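Local coordinates for putative translational inhibitor protein (Yersinia pestis, PDB 5V4D) that is of unknown function but belongs to the Rid (YjgF/L-PSP) family, whose members include enamine/imine deaminases, and probably assembles as a trimer, at the interface of chains A and B. Numbering follows the deposited sequence. Chains: chain A/B, Putative translational inhibitor protein.

Contact 1: the interface of chains A and B. Residues chain A 80, 111-115, 121; chain B 84, 108-112.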
loop_
_atom_site.group_PDB
_atom_site.type_symbol
_atom_site.label_atom_id
_atom_site.label_comp_id
_atom_site.label_asym_id
_atom_site.label_seq_id
_atom_site.Cartn_x
_atom_site.Cartn_y
_atom_site.Cartn_z
ATOM N N PHE A 80 5.167 -7.626 -2.649
ATOM C CA PHE A 80 4.490 -7.915 -3.926
ATOM C C PHE A 80 5.270 -9.048 -4.565
ATOM O O PHE A 80 6.476 -8.916 -4.815
ATOM C CB PHE A 80 4.472 -6.684 -4.840
ATOM C CG PHE A 80 3.828 -5.448 -4.229
ATOM C CD1 PHE A 80 2.455 -5.316 -4.126
ATOM C CD2 PHE A 80 4.616 -4.397 -3.846
ATOM C CE1 PHE A 80 1.883 -4.118 -3.623
ATOM C CE2 PHE A 80 4.024 -3.221 -3.336
ATOM C CZ PHE A 80 2.707 -3.104 -3.234
ATOM N N VAL A 111 0.934 -10.342 -7.219
ATOM C CA VAL A 111 0.706 -9.431 -8.340
ATOM C C VAL A 111 0.921 -10.183 -9.651
ATOM O O VAL A 111 1.507 -11.278 -9.698
ATOM C CB VAL A 111 1.642 -8.217 -8.267
ATOM C CG1 VAL A 111 1.371 -7.443 -6.967
ATOM C CG2 VAL A 111 3.104 -8.646 -8.313
ATOM N N SER A 112 0.435 -9.607 -10.749
ATOM C CA SER A 112 0.632 -10.369 -11.975
ATOM C C SER A 112 2.004 -10.102 -12.591
ATOM O O SER A 112 2.616 -11.027 -13.152
ATOM C CB SER A 112 -0.517 -10.129 -12.976
ATOM O OG SER A 112 -0.863 -8.776 -13.151
ATOM N N ALA A 113 2.539 -8.887 -12.443
ATOM C CA ALA A 113 3.832 -8.567 -13.025
ATOM C C ALA A 113 4.460 -7.431 -12.227
ATOM O O ALA A 113 3.770 -6.646 -11.564
ATOM C CB ALA A 113 3.735 -8.149 -14.493
ATOM N N LEU A 114 5.778 -7.324 -12.344
ATOM C CA LEU A 114 6.567 -6.308 -11.662
ATOM C C LEU A 114 7.513 -5.657 -12.657
ATOM O O LEU A 114 7.855 -6.249 -13.695
ATOM C CB LEU A 114 7.382 -6.903 -10.503
ATOM C CG LEU A 114 6.516 -7.348 -9.317
ATOM C CD1 LEU A 114 7.356 -8.183 -8.335
ATOM C CD2 LEU A 114 5.861 -6.159 -8.592
ATOM N N PRO A 115 8.016 -4.467 -12.338
ATOM C CA PRO A 115 9.005 -3.833 -13.216
ATOM C C PRO A 115 10.173 -4.769 -13.497
ATOM O O PRO A 115 10.641 -5.490 -12.607
ATOM C CB PRO A 115 9.467 -2.620 -12.402
ATOM C CG PRO A 115 8.259 -2.261 -11.576
ATOM C CD PRO A 115 7.694 -3.628 -11.168
ATOM N N GLU A 121 8.974 -7.522 -5.125
ATOM C CA GLU A 121 9.218 -6.105 -4.859
ATOM C C GLU A 121 8.813 -5.839 -3.427
ATOM O O GLU A 121 7.735 -6.279 -3.018
ATOM C CB GLU A 121 8.417 -5.206 -5.823
ATOM C CG GLU A 121 8.722 -3.719 -5.622
ATOM C CD GLU A 121 7.927 -2.821 -6.552
ATOM O OE1 GLU A 121 7.558 -1.683 -6.182
ATOM O OE2 GLU A 121 7.559 -3.304 -7.644
ATOM N N ILE B 84 1.730 -3.919 -17.275
ATOM C CA ILE B 84 3.060 -3.362 -16.964
ATOM C C ILE B 84 3.684 -2.675 -18.181
ATOM O O ILE B 84 4.518 -1.757 -18.024
ATOM C CB ILE B 84 3.973 -4.482 -16.399
ATOM C CG1 ILE B 84 5.175 -3.882 -15.644
ATOM C CG2 ILE B 84 4.494 -5.389 -17.528
ATOM C CD1 ILE B 84 4.821 -3.337 -14.272
ATOM N N THR B 108 5.233 0.648 -8.246
ATOM C CA THR B 108 4.432 0.377 -9.440
ATOM C C THR B 108 4.307 -1.128 -9.536
ATOM O O THR B 108 5.318 -1.829 -9.486
ATOM C CB THR B 108 5.075 0.919 -10.728
ATOM O OG1 THR B 108 5.209 2.340 -10.642
ATOM C CG2 THR B 108 4.217 0.570 -11.963
ATOM N N VAL B 109 3.075 -1.645 -9.658
ATOM C CA VAL B 109 2.880 -3.083 -9.790
ATOM C C VAL B 109 1.739 -3.320 -10.772
ATOM O O VAL B 109 0.827 -2.493 -10.903
ATOM C CB VAL B 109 2.568 -3.778 -8.449
ATOM C CG1 VAL B 109 3.639 -3.486 -7.379
ATOM C CG2 VAL B 109 1.206 -3.357 -7.903
ATOM N N GLU B 110 1.803 -4.450 -11.470
ATOM C CA GLU B 110 0.694 -4.876 -12.338
ATOM C C GLU B 110 -0.227 -5.784 -11.533
ATOM O O GLU B 110 0.226 -6.792 -10.970
ATOM C CB GLU B 110 1.181 -5.596 -13.599
ATOM C CG GLU B 110 -0.013 -5.952 -14.500
ATOM C CD GLU B 110 0.359 -6.904 -15.632
ATOM O OE1 GLU B 110 -0.183 -8.020 -15.664
ATOM O OE2 GLU B 110 1.063 -6.483 -16.567
ATOM N N VAL B 111 -1.487 -5.382 -11.404
ATOM C CA VAL B 111 -2.458 -6.170 -10.685
ATOM C C VAL B 111 -3.368 -6.903 -11.665
ATOM O O VAL B 111 -3.408 -6.621 -12.868
ATOM C CB VAL B 111 -3.306 -5.304 -9.726
ATOM C CG1 VAL B 111 -2.449 -4.655 -8.608
ATOM C CG2 VAL B 111 -4.059 -4.226 -10.513
ATOM N N SER B 112 -4.122 -7.856 -11.139
ATOM C CA SER B 112 -5.004 -8.679 -11.973
ATOM C C SER B 112 -6.199 -7.883 -12.510
ATOM O O SER B 112 -6.607 -8.074 -13.663
ATOM C CB SER B 112 -5.437 -9.909 -11.158
ATOM O OG SER B 112 -6.298 -10.766 -11.934
#

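Contact 2: the interface of chains A and B. Residues chain A 4, 19-20, 22-23, 25, 30-32; chain B 74-76, 102-105.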
loop_
_atom_site.group_PDB
_atom_site.type_symbol
_atom_site.label_atom_id
_atom_site.label_comp_id
_atom_site.label_asym_id
_atom_site.label_seq_id
_atom_site.Cartn_x
_atom_site.Cartn_y
_atom_site.Cartn_z
ATOM N N LYS A 4 9.768 17.907 3.692
ATOM C CA LYS A 4 10.037 16.761 2.831
ATOM C C LYS A 4 11.475 16.797 2.307
ATOM O O LYS A 4 11.952 17.828 1.802
ATOM C CB LYS A 4 9.003 16.762 1.697
ATOM C CG LYS A 4 9.345 16.066 0.485
ATOM C CD LYS A 4 8.079 15.941 -0.365
ATOM C CE LYS A 4 8.505 15.621 -1.752
ATOM N NZ LYS A 4 7.444 15.871 -2.795
ATOM N N TYR A 19 10.824 9.133 -9.809
ATOM C CA TYR A 19 10.587 8.871 -8.401
ATOM C C TYR A 19 11.909 9.050 -7.657
ATOM O O TYR A 19 12.987 9.154 -8.258
ATOM C CB TYR A 19 9.965 7.479 -8.159
ATOM C CG TYR A 19 10.779 6.310 -8.679
ATOM C CD1 TYR A 19 11.713 5.690 -7.880
ATOM C CD2 TYR A 19 10.582 5.813 -9.976
ATOM C CE1 TYR A 19 12.465 4.644 -8.346
ATOM C CE2 TYR A 19 11.335 4.747 -10.453
ATOM C CZ TYR A 19 12.286 4.176 -9.628
ATOM O OH TYR A 19 13.071 3.122 -10.061
ATOM N N SER A 20 11.800 9.187 -6.341
ATOM C CA SER A 20 12.965 9.208 -5.478
ATOM C C SER A 20 13.128 7.859 -4.787
ATOM O O SER A 20 12.132 7.189 -4.503
ATOM C CB SER A 20 12.815 10.291 -4.416
ATOM O OG SER A 20 12.754 11.595 -5.015
ATOM N N ALA A 22 13.810 7.355 -1.723
ATOM C CA ALA A 22 12.962 7.472 -0.547
ATOM C C ALA A 22 12.761 8.947 -0.256
ATOM O O ALA A 22 13.506 9.803 -0.755
ATOM C CB ALA A 22 13.573 6.778 0.646
ATOM N N ILE A 23 11.705 9.230 0.511
ATOM C CA ILE A 23 11.372 10.584 0.959
ATOM C C ILE A 23 11.219 10.525 2.469
ATOM O O ILE A 23 10.552 9.623 2.982
ATOM C CB ILE A 23 10.053 11.084 0.328
ATOM C CG1 ILE A 23 10.206 11.332 -1.169
ATOM C CG2 ILE A 23 9.535 12.363 1.071
ATOM C CD1 ILE A 23 11.174 12.451 -1.507
ATOM N N PHE A 25 9.695 12.569 5.759
ATOM C CA PHE A 25 8.729 13.625 6.025
ATOM C C PHE A 25 8.101 13.386 7.387
ATOM O O PHE A 25 7.575 12.294 7.630
ATOM C CB PHE A 25 7.635 13.669 4.960
ATOM C CG PHE A 25 6.625 14.736 5.225
ATOM C CD1 PHE A 25 5.318 14.420 5.606
ATOM C CD2 PHE A 25 7.001 16.065 5.139
ATOM C CE1 PHE A 25 4.393 15.425 5.870
ATOM C CE2 PHE A 25 6.078 17.073 5.387
ATOM C CZ PHE A 25 4.766 16.731 5.753
ATOM N N TYR A 30 9.654 7.125 3.747
ATOM C CA TYR A 30 8.814 6.406 2.796
ATOM C C TYR A 30 9.742 5.907 1.701
ATOM O O TYR A 30 10.230 6.712 0.910
ATOM C CB TYR A 30 7.745 7.316 2.192
ATOM C CG TYR A 30 6.751 7.886 3.173
ATOM C CD1 TYR A 30 5.511 7.249 3.392
ATOM C CD2 TYR A 30 7.041 9.052 3.890
ATOM C CE1 TYR A 30 4.605 7.763 4.299
ATOM C CE2 TYR A 30 6.118 9.572 4.797
ATOM C CZ TYR A 30 4.921 8.930 4.999
ATOM O OH TYR A 30 4.035 9.482 5.909
ATOM N N ALA A 31 10.015 4.592 1.656
ATOM C CA ALA A 31 10.905 4.051 0.636
ATOM C C ALA A 31 10.108 3.649 -0.597
ATOM O O ALA A 31 9.016 3.109 -0.466
ATOM C CB ALA A 31 11.644 2.813 1.152
ATOM N N SER A 32 10.651 3.917 -1.788
ATOM C CA SER A 32 10.099 3.297 -2.985
ATOM C C SER A 32 10.200 1.784 -2.890
ATOM O O SER A 32 11.141 1.250 -2.296
ATOM C CB SER A 32 10.862 3.782 -4.210
ATOM O OG SER A 32 10.568 5.134 -4.468
ATOM N N ILE B 74 3.255 15.782 -1.848
ATOM C CA ILE B 74 3.099 14.332 -1.958
ATOM C C ILE B 74 4.425 13.663 -1.614
ATOM O O ILE B 74 5.484 14.047 -2.140
ATOM C CB ILE B 74 2.622 13.949 -3.369
ATOM C CG1 ILE B 74 1.209 14.461 -3.593
ATOM C CG2 ILE B 74 2.685 12.423 -3.559
ATOM C CD1 ILE B 74 0.636 14.250 -5.015
ATOM N N VAL B 75 4.372 12.652 -0.727
ATOM C CA VAL B 75 5.584 11.963 -0.264
ATOM C C VAL B 75 5.737 10.588 -0.881
ATOM O O VAL B 75 6.864 10.082 -1.004
ATOM C CB VAL B 75 5.658 11.842 1.278
ATOM C CG1 VAL B 75 5.648 13.244 1.910
ATOM C CG2 VAL B 75 4.533 11.007 1.826
ATOM N N LYS B 76 4.612 9.970 -1.251
ATOM C CA LYS B 76 4.595 8.584 -1.693
ATOM C C LYS B 76 3.382 8.381 -2.579
ATOM O O LYS B 76 2.285 8.813 -2.222
ATOM C CB LYS B 76 4.521 7.636 -0.480
ATOM C CG LYS B 76 4.286 6.144 -0.804
ATOM C CD LYS B 76 5.539 5.581 -1.489
ATOM C CE LYS B 76 5.486 4.029 -1.590
ATOM N NZ LYS B 76 4.227 3.550 -2.175
ATOM N N ILE B 102 10.316 17.713 -5.756
ATOM C CA ILE B 102 11.081 16.498 -5.447
ATOM C C ILE B 102 10.158 15.311 -5.698
ATOM O O ILE B 102 9.098 15.206 -5.065
ATOM C CB ILE B 102 11.581 16.515 -4.000
ATOM C CG1 ILE B 102 12.394 17.764 -3.700
ATOM C CG2 ILE B 102 12.437 15.251 -3.682
ATOM C CD1 ILE B 102 12.683 17.901 -2.207
ATOM N N PHE B 103 10.546 14.419 -6.602
ATOM C CA PHE B 103 9.649 13.320 -6.983
ATOM C C PHE B 103 9.292 12.485 -5.747
ATOM O O PHE B 103 10.176 12.153 -4.944
ATOM C CB PHE B 103 10.287 12.386 -8.022
ATOM C CG PHE B 103 10.410 12.970 -9.414
ATOM C CD1 PHE B 103 9.488 13.870 -9.896
ATOM C CD2 PHE B 103 11.448 12.566 -10.250
ATOM C CE1 PHE B 103 9.576 14.381 -11.189
ATOM C CE2 PHE B 103 11.545 13.068 -11.554
ATOM C CZ PHE B 103 10.606 13.986 -12.020
ATOM N N PRO B 104 8.031 12.092 -5.584
ATOM C CA PRO B 104 7.656 11.221 -4.457
ATOM C C PRO B 104 8.374 9.887 -4.520
ATOM O O PRO B 104 8.834 9.442 -5.567
ATOM C CB PRO B 104 6.135 11.029 -4.638
ATOM C CG PRO B 104 5.711 12.291 -5.326
ATOM C CD PRO B 104 6.849 12.653 -6.267
ATOM N N ALA B 105 8.405 9.208 -3.371
ATOM C CA ALA B 105 8.676 7.788 -3.393
ATOM C C ALA B 105 7.521 7.091 -4.124
ATOM O O ALA B 105 6.425 7.643 -4.256
ATOM C CB ALA B 105 8.795 7.247 -1.959
#

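Contact 1: the interface of chains A and B
B:Glu110 holds CG anti to its backbone N (chi1 -177°) and runs on extended, so its carboxylate reaches past the strand edge to the loop of chain A, where A:Ser112 turns OG into the crowded position between backbone N and carbonyl carbon (chi1 47°). This is part of the A–B subunit interface, where a loop of chain A adds onto the end of strand 105-110 of chain B, probably helping to hold the trimer together. The two tips meet in a hydrogen bond from A:Ser112 OG to B:Glu110 OE1, 2.7 Å, on the anti lone pair of that oxygen. The other carboxylate oxygen, OE2, accepts the backbone N of B:Ile84 at 2.7 Å, also on its anti lone pair; the carboxylate is gripped at both oxygens, which should help to fix its rotation, and the small serine fits where the main chains run close. Those main chains form an antiparallel bridge between A:Ala113 and B:Glu110: B:Glu110 N donates to A:Ala113 O at 2.9 Å, and A:Ser112 N to B:Glu110 O at 2.8 Å, each donor lying somewhat above the carbonyl plane. Alanine suits the bridge because its short CB packs on B:Glu110 CB without pushing the two main chains apart. On the other side of the strand, B:Val109 CG1, anti to the carbonyl carbon, lies alongside A:Leu114 CD2. A:Phe80 offers a flat face that a compact methyl can fill: B:Val109 CG1 sits over the ring centre, 3.7 Å from A:Phe80 CG.

Contact 2: the interface of chains A and B
This is an interface between two subunits of the three-copy assembly, probably the trimer typical of the family, in which a sheet face and N-terminal segment of chain A receive strand ends of chain B, helping to join the neighbours through main-chain acceptors and apolar packing. A:Lys4 suits its place because, with CG roughly anti to the backbone N (chi1 157°) and the chain extended beyond it, it carries its terminal amine NZ across the boundary to two carbonyls. NZ donates to B:Ile74 O at 2.8 Å and to B:Ile102 O at 2.9 Å, in the plane of each carbonyl, so one amine ties together two separate segments of chain B. A:Ser20 reads the next carbonyls: its OG, beside the backbone N, bonds B:Phe103 O at 2.6 Å on a lone pair, and its N meets B:Pro104 O at 3.1 Å, well above the carbonyl plane. Behind it, A:Ser32 OG donates to A:Ser20 O at 2.6 Å and helps position that loop. B:Val75 is a branched wedge: CG2 lies over the centre of the A:Tyr30 ring, while CG1 touches A:Phe25 CB at 3.7 Å. A:Ile23 crosses B:Val75 obliquely and extends CD1 toward B:Ile102 CG2, this arm bridging the two segments. In the fold, chain A contributes strands 22-25 and 28-31, adjoining loops and A:Lys4, just ahead of strand 5-7; chain B contributes the beginnings of strands 74-81 and 105-110 with the loop leading into the latter.

Contact 1 and contact 2 lie about 20 Å apart, measured between the centres of their C-alpha atoms, and belong to one interface between chains A and B. Strand 105-110 of chain B spans them: its start lies in contact 2 and its far end in contact 1. Strand 74-81 also serves both, through its beginning on chain B in contact 2 and its end on chain A in contact 1. Each subunit therefore brings different surfaces to its neighbour, and the pairing is not an exact two-fold, as fits a cyclic trimer. Two separated grips probably limit rocking between subunits.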